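Local coordinates for protein esterase (Uncultured bacterium, PDB 5EGN) that degrades N-acyl homoserine lactones, the signals of bacterial quorum sensing, as an esterase of the alpha/beta hydrolase fold, at residues 164-167 against 168-171; 173-177 against 178-182. The protein carries 2 engineered substitutions. All coordinates share one frame; numbering follows the deposited sequence.

Contact 1: 164-167 against 168-171; sequences VMKA and HFSV
H168 N turns back on the last turn of helix 159-168, giving V164 O a hydrogen bond of 2.9 Å and M165 O a weaker one, before S170 N closes on A167 O at 3.2 Å as the chain leaves the helix. The K166 carbonyl is taken up by a side chain instead: S170 OG donates to K166 O over 2.9 Å, nearly in line with the C=O bond (166°). The same oxygen lies over one face of the F169 ring, 3.5 Å above its plane and offset toward the rim. With CG placed between its own backbone N and carbonyl carbon (chi1 66°), F169 folds back along the helix, and its CE2 comes to 3.4 Å from K166 CA. Beyond, the ring stacks on F142 and packs against helix 138-146; cutting it back to an alanine is likely to open a gap beside that helix and strip the cover from one side of the K166 carbonyl. Around the helix, the bent chain of M165 brings SD obliquely to the H168 imidazole, 3.8 Å from CD2, while V164 lies alongside with CG2 near NE2. H168 NE2 itself bonds to Y36 OH of the second subunit. Chemically, then, the helix end is mixed: backbone N-H groups and one serine hydroxyl serve its final carbonyls, while the F169 ring lies over one of them, and the imidazole, with the M165 sulfur beside it, reaches across the subunit interface through NE2 for a hydrogen bond.

Contact 2: 173-177 against 178-182; sequences SNFPK and HVFDA
The run from F175 through D181 is a local contact at a helix start, where the loop after helix 159-168 enters helix 177-185. P176 holds the N-cap position. Its carbonyl receives a weak hydrogen bond from V179 N, and one residue on D181 N bonds to K177 O at 2.9 Å, almost straight at 172°. The pyrrolidine ring sits over the first turn: P176 CG is 3.5 Å from V179 CG2 and 3.4 Å from H178 CE1. The H178 ring in turn has V179 CG2 over one face, and its NE2 is hydrogen-bonded to K61 O, which ties this turn to a neighbouring loop.

On the inner side F175 carries the packing. Its CG stands anti to the backbone N (chi1 -176°), sending the ring forward along the helix so that CZ meets F180 CB at 3.6 Å and CE1 meets V179 CG1 at 3.8 Å. The same CZ lies at the edge of the F180 ring, near its plane. F28 and H56 meet the F175 ring from elsewhere in the chain, while F134 and Y138 meet F180.

K177 runs beside F180, with CE 3.5 Å from CD1, then bends so that NZ forms a salt bridge with D181 OD1 at 3.3 Å, its hydrogen bond weak. It also makes a cation-pi contact with Y138. This is the N-terminus of a helix, with P176 at the N-cap and a lysine-aspartate pair spaced i to i+4 across the first turn, in the helical region between strands 110-116 and 206-211 of the alpha/beta hydrolase fold.

Contact 1 finishes helix 159-168 and contact 2 begins helix 177-185, so the two stand in series at either end of one connecting loop, their centres about 12 Å apart. They meet directly: N174 ND2 probably donates to H168 O at 3.0 Å, and F175 CD2 packs on F169 CB. Contact 1 is the more buried, with the second subunit close to most of its residues, and its polar chemistry is chiefly that of carbonyls at a helix end. Contact 2 is partly buried, pairing an aromatic inner side with a charged outer one. There the second subunit reaches S173 and N174, in the loop, rather than the helix start.

Contact 1: 164-167 against 168-171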
loop_
_atom_site.group_PDB
_atom_site.type_symbol
_atom_site.label_atom_id
_atom_site.label_comp_id
_atom_site.label_asym_id
_atom_site.label_seq_id
_atom_site.Cartn_x
_atom_site.Cartn_y
_atom_site.Cartn_z
ATOM N N VAL A 164 7.648 -8.724 -3.241
ATOM C CA VAL A 164 7.647 -7.446 -2.534
ATOM C C VAL A 164 8.290 -7.578 -1.154
ATOM O O VAL A 164 8.891 -6.625 -0.649
ATOM C CB VAL A 164 6.211 -6.865 -2.399
ATOM C CG1 VAL A 164 5.387 -7.640 -1.381
ATOM C CG2 VAL A 164 6.264 -5.394 -2.019
ATOM N N MET A 165 8.190 -8.761 -0.554
ATOM C CA MET A 165 8.774 -8.962 0.765
ATOM C C MET A 165 10.289 -9.098 0.668
ATOM O O MET A 165 11.018 -8.640 1.547
ATOM C CB MET A 165 8.167 -10.185 1.448
ATOM C CG MET A 165 7.721 -9.908 2.869
ATOM S SD MET A 165 6.482 -8.601 2.950
ATOM C CE MET A 165 5.089 -9.410 2.165
ATOM N N LYS A 166 10.760 -9.724 -0.406
ATOM C CA LYS A 166 12.193 -9.796 -0.665
ATOM C C LYS A 166 12.729 -8.419 -1.027
ATOM O O LYS A 166 13.899 -8.112 -0.794
ATOM C CB LYS A 166 12.503 -10.798 -1.779
ATOM C CG LYS A 166 12.697 -12.222 -1.287
ATOM C CD LYS A 166 13.220 -13.127 -2.394
ATOM C CE LYS A 166 13.417 -14.551 -1.895
ATOM N NZ LYS A 166 13.951 -15.449 -2.958
ATOM N N ALA A 167 11.861 -7.590 -1.596
ATOM C CA ALA A 167 12.229 -6.227 -1.952
ATOM C C ALA A 167 12.326 -5.330 -0.721
ATOM O O ALA A 167 13.158 -4.424 -0.671
ATOM C CB ALA A 167 11.229 -5.658 -2.936
ATOM N N HIS A 168 11.472 -5.588 0.267
ATOM C CA HIS A 168 11.401 -4.755 1.468
ATOM C C HIS A 168 12.733 -4.607 2.208
ATOM O O HIS A 168 13.094 -3.503 2.617
ATOM C CB HIS A 168 10.349 -5.309 2.431
ATOM C CG HIS A 168 8.996 -4.688 2.272
ATOM N ND1 HIS A 168 8.768 -3.343 2.464
ATOM C CD2 HIS A 168 7.797 -5.230 1.953
ATOM C CE1 HIS A 168 7.489 -3.081 2.263
ATOM N NE2 HIS A 168 6.878 -4.209 1.952
ATOM N N PHE A 169 13.465 -5.704 2.385
ATOM C CA PHE A 169 14.706 -5.645 3.153
ATOM C C PHE A 169 15.924 -5.376 2.276
ATOM O O PHE A 169 17.033 -5.210 2.782
ATOM C CB PHE A 169 14.915 -6.938 3.953
ATOM C CG PHE A 169 15.143 -8.162 3.105
ATOM C CD1 PHE A 169 16.416 -8.489 2.664
ATOM C CD2 PHE A 169 14.093 -9.002 2.782
ATOM C CE1 PHE A 169 16.631 -9.613 1.896
ATOM C CE2 PHE A 169 14.307 -10.132 2.018
ATOM C CZ PHE A 169 15.576 -10.436 1.574
ATOM N N SER A 170 15.717 -5.334 0.965
ATOM C CA SER A 170 16.806 -5.060 0.035
ATOM C C SER A 170 16.864 -3.577 -0.308
ATOM O O SER A 170 17.800 -3.118 -0.962
ATOM C CB SER A 170 16.647 -5.892 -1.239
ATOM O OG SER A 170 16.722 -7.278 -0.954
ATOM N N VAL A 171 15.860 -2.832 0.138
ATOM C CA VAL A 171 15.822 -1.392 -0.082
ATOM C C VAL A 171 16.199 -0.647 1.196
ATOM O O VAL A 171 15.417 -0.602 2.146
ATOM C CB VAL A 171 14.433 -0.928 -0.563
ATOM C CG1 VAL A 171 14.399 0.586 -0.713
ATOM C CG2 VAL A 171 14.079 -1.603 -1.879
#

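Contact 2: 173-177 against 178-182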
loop_
_atom_site.group_PDB
_atom_site.type_symbol
_atom_site.label_atom_id
_atom_site.label_comp_id
_atom_site.label_asym_id
_atom_site.label_seq_id
_atom_site.Cartn_x
_atom_site.Cartn_y
_atom_site.Cartn_z
ATOM N N SER A 173 16.328 2.377 1.798
ATOM C CA SER A 173 15.438 3.505 2.028
ATOM C C SER A 173 14.265 3.097 2.913
ATOM O O SER A 173 13.725 3.911 3.658
ATOM C CB SER A 173 14.927 4.059 0.699
ATOM O OG SER A 173 15.927 3.978 -0.301
ATOM N N ASN A 174 13.876 1.830 2.821
ATOM C CA ASN A 174 12.773 1.304 3.614
ATOM C C ASN A 174 13.270 0.604 4.872
ATOM O O ASN A 174 12.721 0.788 5.958
ATOM C CB ASN A 174 11.933 0.338 2.774
ATOM C CG ASN A 174 10.855 -0.355 3.582
ATOM O OD1 ASN A 174 9.817 0.231 3.884
ATOM N ND2 ASN A 174 11.092 -1.616 3.927
ATOM N N PHE A 175 14.318 -0.194 4.715
ATOM C CA PHE A 175 14.855 -0.983 5.813
ATOM C C PHE A 175 16.369 -1.083 5.693
ATOM O O PHE A 175 16.884 -1.984 5.032
ATOM C CB PHE A 175 14.220 -2.374 5.821
ATOM C CG PHE A 175 14.643 -3.234 6.975
ATOM C CD1 PHE A 175 14.207 -2.957 8.259
ATOM C CD2 PHE A 175 15.454 -4.338 6.774
ATOM C CE1 PHE A 175 14.585 -3.751 9.324
ATOM C CE2 PHE A 175 15.836 -5.139 7.834
ATOM C CZ PHE A 175 15.400 -4.845 9.112
ATOM N N PRO A 176 17.089 -0.147 6.326
ATOM C CA PRO A 176 18.553 -0.156 6.266
ATOM C C PRO A 176 19.148 -1.259 7.129
ATOM O O PRO A 176 18.474 -1.785 8.012
ATOM C CB PRO A 176 18.933 1.226 6.795
ATOM C CG PRO A 176 17.826 1.592 7.701
ATOM C CD PRO A 176 16.577 0.971 7.135
ATOM N N LYS A 177 20.404 -1.599 6.870
ATOM C CA LYS A 177 21.053 -2.729 7.522
ATOM C C LYS A 177 21.294 -2.500 9.013
ATOM O O LYS A 177 21.228 -3.434 9.820
ATOM C CB LYS A 177 22.376 -3.032 6.821
ATOM C CG LYS A 177 23.013 -4.331 7.246
ATOM C CD LYS A 177 22.033 -5.484 7.190
ATOM C CE LYS A 177 22.394 -6.501 8.255
ATOM N NZ LYS A 177 23.823 -6.922 8.169
ATOM N N HIS A 178 21.566 -1.250 9.370
ATOM C CA HIS A 178 21.884 -0.909 10.750
ATOM C C HIS A 178 20.674 -1.069 11.665
ATOM O O HIS A 178 20.823 -1.286 12.864
ATOM C CB HIS A 178 22.426 0.519 10.842
ATOM C CG HIS A 178 21.366 1.576 10.814
ATOM N ND1 HIS A 178 20.936 2.170 9.647
ATOM C CD2 HIS A 178 20.662 2.157 11.814
ATOM C CE1 HIS A 178 20.004 3.065 9.929
ATOM N NE2 HIS A 178 19.819 3.076 11.236
ATOM N N VAL A 179 19.478 -0.954 11.098
ATOM C CA VAL A 179 18.261 -1.176 11.867
ATOM C C VAL A 179 18.130 -2.656 12.200
ATOM O O VAL A 179 17.784 -3.020 13.327
ATOM C CB VAL A 179 17.011 -0.692 11.113
ATOM C CG1 VAL A 179 15.745 -1.145 11.825
ATOM C CG2 VAL A 179 17.033 0.817 10.994
ATOM N N PHE A 180 18.420 -3.510 11.223
ATOM C CA PHE A 180 18.432 -4.948 11.460
ATOM C C PHE A 180 19.453 -5.281 12.541
ATOM O O PHE A 180 19.124 -5.936 13.529
ATOM C CB PHE A 180 18.744 -5.721 10.176
ATOM C CG PHE A 180 18.817 -7.212 10.367
ATOM C CD1 PHE A 180 20.040 -7.852 10.494
ATOM C CD2 PHE A 180 17.659 -7.972 10.436
ATOM C CE1 PHE A 180 20.107 -9.219 10.674
ATOM C CE2 PHE A 180 17.721 -9.339 10.614
ATOM C CZ PHE A 180 18.947 -9.961 10.734
ATOM N N ASP A 181 20.684 -4.809 12.359
ATOM C CA ASP A 181 21.756 -5.074 13.317
ATOM C C ASP A 181 21.404 -4.605 14.733
ATOM O O ASP A 181 21.620 -5.328 15.708
ATOM C CB ASP A 181 23.051 -4.414 12.851
ATOM C CG ASP A 181 23.612 -5.057 11.597
ATOM O OD1 ASP A 181 23.367 -6.263 11.388
ATOM O OD2 ASP A 181 24.299 -4.358 10.823
ATOM N N ALA A 182 20.854 -3.399 14.836
ATOM C CA ALA A 182 20.500 -2.822 16.129
ATOM C C ALA A 182 19.365 -3.589 16.798
ATOM O O ALA A 182 19.402 -3.838 18.004
ATOM C CB ALA A 182 20.123 -1.362 15.968
#